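Long-range contact in transcriptional regulator, putative (Pseudomonas syringae pv. tomato, PDB 2R5F), which probably regulates transcription by binding DNA in response to a sugar effector, which its putative sugar-binding domain would recognise: residues D59-M73 and H148-I160. Residues are numbered along the deposited sequence; the frame is centred on the assembly and turned at random.
Sequences DHIGISSWSSTIRAM and HRFDSITLAIVGI. With SO4 (sulfate ion), chain B.
I157 packs against four side chains of 59-73 at the tight centre of this contact. Its CD1 lies 3.9 Å from CG2 of I63, the two side chains running side by side, and also reaches CG2 of I61. M73, a selenomethionine bent at its last torsion (chi3 83°), brings CE to the same methyl at about a right angle. From helix 68-73, I70 extends CD1 over the peptide of I157, 3.3 Å from its O, and touches CG2 as well; L51 of helix 36-54 also touches I157. Beneath it, strands 60-63 and 155-158 run parallel, 4.7 Å apart: G62 N donates to L155 O, I157 N to G62 O at 2.9 Å, and S64 N to I157 O. On the other face of the sheet, the missing side chain of G62 makes room for CD1 of I153.

At the start of the strands the contact turns polar and more open. T154 OG1, turned between its own backbone N and carbonyl carbon (chi1 69°), donates to D59 OD1 at 2.8 Å and accepts from H60 N, while T154 N binds H60 O. The imidazole of H60 and the guanidinium of R149 lie nearly parallel, 16° between planes, but do not stack: H60 ND1 sits at the guanidinium edge, 3.9 Å from R149 NH1. E88 links them by bonding H60 ND1 and pairing with R149 NH1.

Beyond the other strand ends, a water joins S64 OG to G159 O. S67 caps helix 68-73, accepting from I70 N, and its OG donates to sulfate O3 at 2.6 Å; S68 N, T69 OG1 and K236 complete the grip. Parallel neighbouring strands with an anion at the helix N-terminus beyond their carboxyl ends are characteristic of Rossmann-like folds, and the sulfate, probably from the crystallisation liquor, is consistent with a phosphosugar site.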
# COMPACT_ATOMS: atom_id res chain seq x y z
N ASP A 59 12.74 -10.68 -0.73
CA ASP A 59 11.96 -9.45 -0.98
C ASP A 59 12.44 -8.29 -0.10
O ASP A 59 12.72 -8.47 1.08
CB ASP A 59 10.47 -9.69 -0.73
CG ASP A 59 9.70 -10.19 -1.97
OD1 ASP A 59 10.07 -9.89 -3.13
OD2 ASP A 59 8.68 -10.87 -1.77
N HIS A 60 12.54 -7.11 -0.71
CA HIS A 60 12.85 -5.87 -0.02
C HIS A 60 11.55 -5.08 -0.04
O HIS A 60 11.14 -4.62 -1.11
CB HIS A 60 13.92 -5.10 -0.80
CG HIS A 60 15.23 -5.81 -0.90
ND1 HIS A 60 16.39 -5.33 -0.34
CD2 HIS A 60 15.57 -6.98 -1.51
CE1 HIS A 60 17.38 -6.16 -0.60
NE2 HIS A 60 16.91 -7.17 -1.31
N ILE A 61 10.93 -4.94 1.12
CA ILE A 61 9.59 -4.40 1.24
C ILE A 61 9.58 -2.90 1.50
O ILE A 61 10.35 -2.42 2.32
CB ILE A 61 8.85 -5.10 2.39
CG1 ILE A 61 8.69 -6.59 2.07
CG2 ILE A 61 7.49 -4.38 2.67
CD1 ILE A 61 8.28 -7.41 3.24
N GLY A 62 8.73 -2.16 0.80
CA GLY A 62 8.50 -0.74 1.13
C GLY A 62 7.06 -0.67 1.56
O GLY A 62 6.23 -1.35 0.99
N ILE A 63 6.74 0.11 2.59
CA ILE A 63 5.34 0.29 2.97
C ILE A 63 4.97 1.77 3.12
O ILE A 63 5.76 2.60 3.60
CB ILE A 63 4.89 -0.49 4.26
CG1 ILE A 63 5.54 0.07 5.54
CG2 ILE A 63 5.07 -2.00 4.13
CD1 ILE A 63 4.73 -0.26 6.86
N SER A 64 3.74 2.08 2.72
CA SER A 64 3.12 3.39 2.95
C SER A 64 2.69 3.49 4.43
O SER A 64 1.55 3.16 4.78
CB SER A 64 1.89 3.52 2.05
OG SER A 64 1.47 4.87 2.04
N SER A 65 3.59 3.94 5.30
CA SER A 65 3.34 3.71 6.72
C SER A 65 2.19 4.54 7.33
O SER A 65 1.70 4.21 8.40
CB SER A 65 4.63 3.83 7.55
OG SER A 65 5.55 4.65 6.86
N TRP A 66 1.74 5.59 6.64
CA TRP A 66 0.59 6.39 7.12
C TRP A 66 -0.79 5.73 6.92
O TRP A 66 -1.81 6.24 7.39
CB TRP A 66 0.61 7.79 6.52
CG TRP A 66 1.77 8.64 7.00
CD1 TRP A 66 3.08 8.46 6.69
CD2 TRP A 66 1.72 9.80 7.86
NE1 TRP A 66 3.85 9.42 7.30
CE2 TRP A 66 3.05 10.26 8.01
CE3 TRP A 66 0.68 10.49 8.51
CZ2 TRP A 66 3.37 11.38 8.79
CZ3 TRP A 66 1.01 11.62 9.28
CH2 TRP A 66 2.35 12.05 9.42
N SER A 67 -0.82 4.60 6.23
CA SER A 67 -2.06 3.92 5.90
C SER A 67 -2.66 3.09 7.05
O SER A 67 -1.99 2.26 7.65
CB SER A 67 -1.85 3.06 4.65
OG SER A 67 -2.96 2.20 4.46
N SER A 68 -3.95 3.32 7.35
CA SER A 68 -4.64 2.54 8.41
C SER A 68 -5.03 1.15 7.97
O SER A 68 -5.21 0.27 8.79
CB SER A 68 -5.88 3.27 8.95
OG SER A 68 -6.32 4.22 8.01
N THR A 69 -5.17 0.96 6.66
CA THR A 69 -5.38 -0.36 6.09
C THR A 69 -4.12 -1.24 6.26
O THR A 69 -4.21 -2.42 6.53
CB THR A 69 -5.83 -0.28 4.60
OG1 THR A 69 -6.86 0.72 4.47
CG2 THR A 69 -6.38 -1.60 4.14
N ILE A 70 -2.96 -0.63 6.07
CA ILE A 70 -1.68 -1.31 6.34
C ILE A 70 -1.52 -1.55 7.84
O ILE A 70 -1.07 -2.62 8.26
CB ILE A 70 -0.49 -0.54 5.76
CG1 ILE A 70 -0.62 -0.46 4.22
CG2 ILE A 70 0.87 -1.20 6.19
CD1 ILE A 70 0.53 0.31 3.50
N ARG A 71 -1.93 -0.57 8.66
CA ARG A 71 -2.02 -0.79 10.11
C ARG A 71 -2.90 -2.00 10.44
O ARG A 71 -2.51 -2.82 11.27
CB ARG A 71 -2.54 0.45 10.83
CG ARG A 71 -2.07 0.60 12.29
CD ARG A 71 -2.52 1.96 12.86
NE ARG A 71 -2.14 3.06 11.96
CZ ARG A 71 -2.99 3.93 11.41
NH1 ARG A 71 -2.53 4.87 10.59
NH2 ARG A 71 -4.29 3.89 11.69
N ALA A 72 -4.06 -2.11 9.79
CA ALA A 72 -4.90 -3.31 9.95
C ALA A 72 -4.15 -4.60 9.55
O ALA A 72 -4.24 -5.62 10.23
CB ALA A 72 -6.20 -3.16 9.18
N MSE A 73 -3.41 -4.57 8.44
CA MSE A 73 -2.64 -5.75 8.04
C MSE A 73 -1.67 -6.15 9.13
O MSE A 73 -1.68 -7.29 9.56
CB MSE A 73 -1.88 -5.51 6.74
CG MSE A 73 -0.96 -6.66 6.33
SE MSE A 73 0.20 -6.08 4.88
CE MSE A 73 1.60 -5.20 5.92
N HIS A 148 18.11 5.78 -0.51
CA HIS A 148 18.98 4.83 -1.17
C HIS A 148 18.28 3.48 -1.42
O HIS A 148 18.50 2.81 -2.44
CB HIS A 148 20.24 4.65 -0.32
CG HIS A 148 21.20 3.66 -0.89
ND1 HIS A 148 22.07 3.97 -1.91
CD2 HIS A 148 21.45 2.37 -0.56
CE1 HIS A 148 22.81 2.91 -2.20
NE2 HIS A 148 22.45 1.92 -1.39
N ARG A 149 17.44 3.08 -0.47
CA ARG A 149 16.79 1.78 -0.49
C ARG A 149 15.70 1.67 -1.56
O ARG A 149 15.43 0.56 -2.02
CB ARG A 149 16.20 1.44 0.88
CG ARG A 149 17.12 1.59 2.09
CD ARG A 149 18.40 0.76 2.02
NE ARG A 149 18.22 -0.50 1.29
CZ ARG A 149 19.21 -1.23 0.78
NH1 ARG A 149 18.93 -2.36 0.13
NH2 ARG A 149 20.48 -0.83 0.90
N PHE A 150 15.09 2.79 -1.94
CA PHE A 150 13.98 2.79 -2.91
C PHE A 150 14.28 1.96 -4.14
O PHE A 150 13.41 1.28 -4.68
CB PHE A 150 13.59 4.21 -3.37
CG PHE A 150 12.88 5.03 -2.32
CD1 PHE A 150 12.56 4.50 -1.08
CD2 PHE A 150 12.54 6.35 -2.59
CE1 PHE A 150 11.91 5.27 -0.12
CE2 PHE A 150 11.89 7.14 -1.65
CZ PHE A 150 11.58 6.60 -0.41
N ASP A 151 15.53 1.99 -4.59
CA ASP A 151 15.88 1.30 -5.81
C ASP A 151 16.01 -0.22 -5.65
O ASP A 151 15.97 -0.96 -6.64
CB ASP A 151 17.12 1.95 -6.43
CG ASP A 151 16.81 3.32 -7.02
OD1 ASP A 151 16.24 3.37 -8.13
OD2 ASP A 151 17.10 4.34 -6.35
N SER A 152 16.14 -0.69 -4.40
CA SER A 152 16.22 -2.12 -4.12
C SER A 152 14.83 -2.73 -3.89
O SER A 152 14.65 -3.95 -4.01
CB SER A 152 17.15 -2.41 -2.92
OG SER A 152 18.34 -1.61 -2.95
N ILE A 153 13.84 -1.90 -3.57
CA ILE A 153 12.50 -2.42 -3.24
C ILE A 153 11.87 -3.31 -4.32
O ILE A 153 11.88 -2.97 -5.50
CB ILE A 153 11.54 -1.30 -2.83
CG1 ILE A 153 11.93 -0.80 -1.42
CG2 ILE A 153 10.09 -1.79 -2.82
CD1 ILE A 153 11.52 0.60 -1.22
N THR A 154 11.36 -4.46 -3.89
CA THR A 154 10.80 -5.46 -4.78
C THR A 154 9.31 -5.68 -4.55
O THR A 154 8.63 -6.17 -5.43
CB THR A 154 11.54 -6.80 -4.64
OG1 THR A 154 11.28 -7.37 -3.36
CG2 THR A 154 13.02 -6.60 -4.80
N LEU A 155 8.82 -5.34 -3.35
CA LEU A 155 7.41 -5.39 -3.03
C LEU A 155 7.00 -4.11 -2.32
O LEU A 155 7.39 -3.88 -1.17
CB LEU A 155 7.11 -6.58 -2.12
CG LEU A 155 5.71 -6.71 -1.47
CD1 LEU A 155 4.58 -6.89 -2.47
CD2 LEU A 155 5.72 -7.88 -0.50
N ALA A 156 6.25 -3.25 -3.01
CA ALA A 156 5.65 -2.07 -2.34
C ALA A 156 4.25 -2.37 -1.90
O ALA A 156 3.45 -2.82 -2.69
CB ALA A 156 5.71 -0.82 -3.22
N ILE A 157 3.95 -2.11 -0.63
CA ILE A 157 2.62 -2.25 -0.10
C ILE A 157 2.06 -0.85 0.20
O ILE A 157 2.61 -0.12 1.01
CB ILE A 157 2.60 -3.09 1.21
CG1 ILE A 157 3.44 -4.37 1.03
CG2 ILE A 157 1.13 -3.35 1.64
CD1 ILE A 157 3.63 -5.13 2.25
N VAL A 158 0.96 -0.49 -0.45
CA VAL A 158 0.48 0.91 -0.42
C VAL A 158 -1.03 1.00 -0.21
O VAL A 158 -1.79 0.17 -0.71
CB VAL A 158 0.87 1.71 -1.73
CG1 VAL A 158 2.40 1.76 -1.96
CG2 VAL A 158 0.15 1.15 -2.97
N GLY A 159 -1.46 2.01 0.54
CA GLY A 159 -2.87 2.30 0.64
C GLY A 159 -3.12 3.28 -0.49
O GLY A 159 -2.19 3.75 -1.13
N ILE A 160 -4.39 3.58 -0.74
CA ILE A 160 -4.75 4.52 -1.79
C ILE A 160 -5.68 5.52 -1.12
O ILE A 160 -6.70 5.13 -0.57
CB ILE A 160 -5.41 3.78 -3.00
CG1 ILE A 160 -4.37 2.86 -3.67
CG2 ILE A 160 -5.97 4.77 -4.04
CD1 ILE A 160 -4.96 1.67 -4.38
S SO4 B . -5.92 4.39 4.31
O1 SO4 B . -6.66 5.33 3.48
O2 SO4 B . -6.79 3.50 5.04
O3 SO4 B . -5.01 3.59 3.53
O4 SO4 B . -5.21 5.14 5.35
O HOH W 1 -0.36 5.72 0.13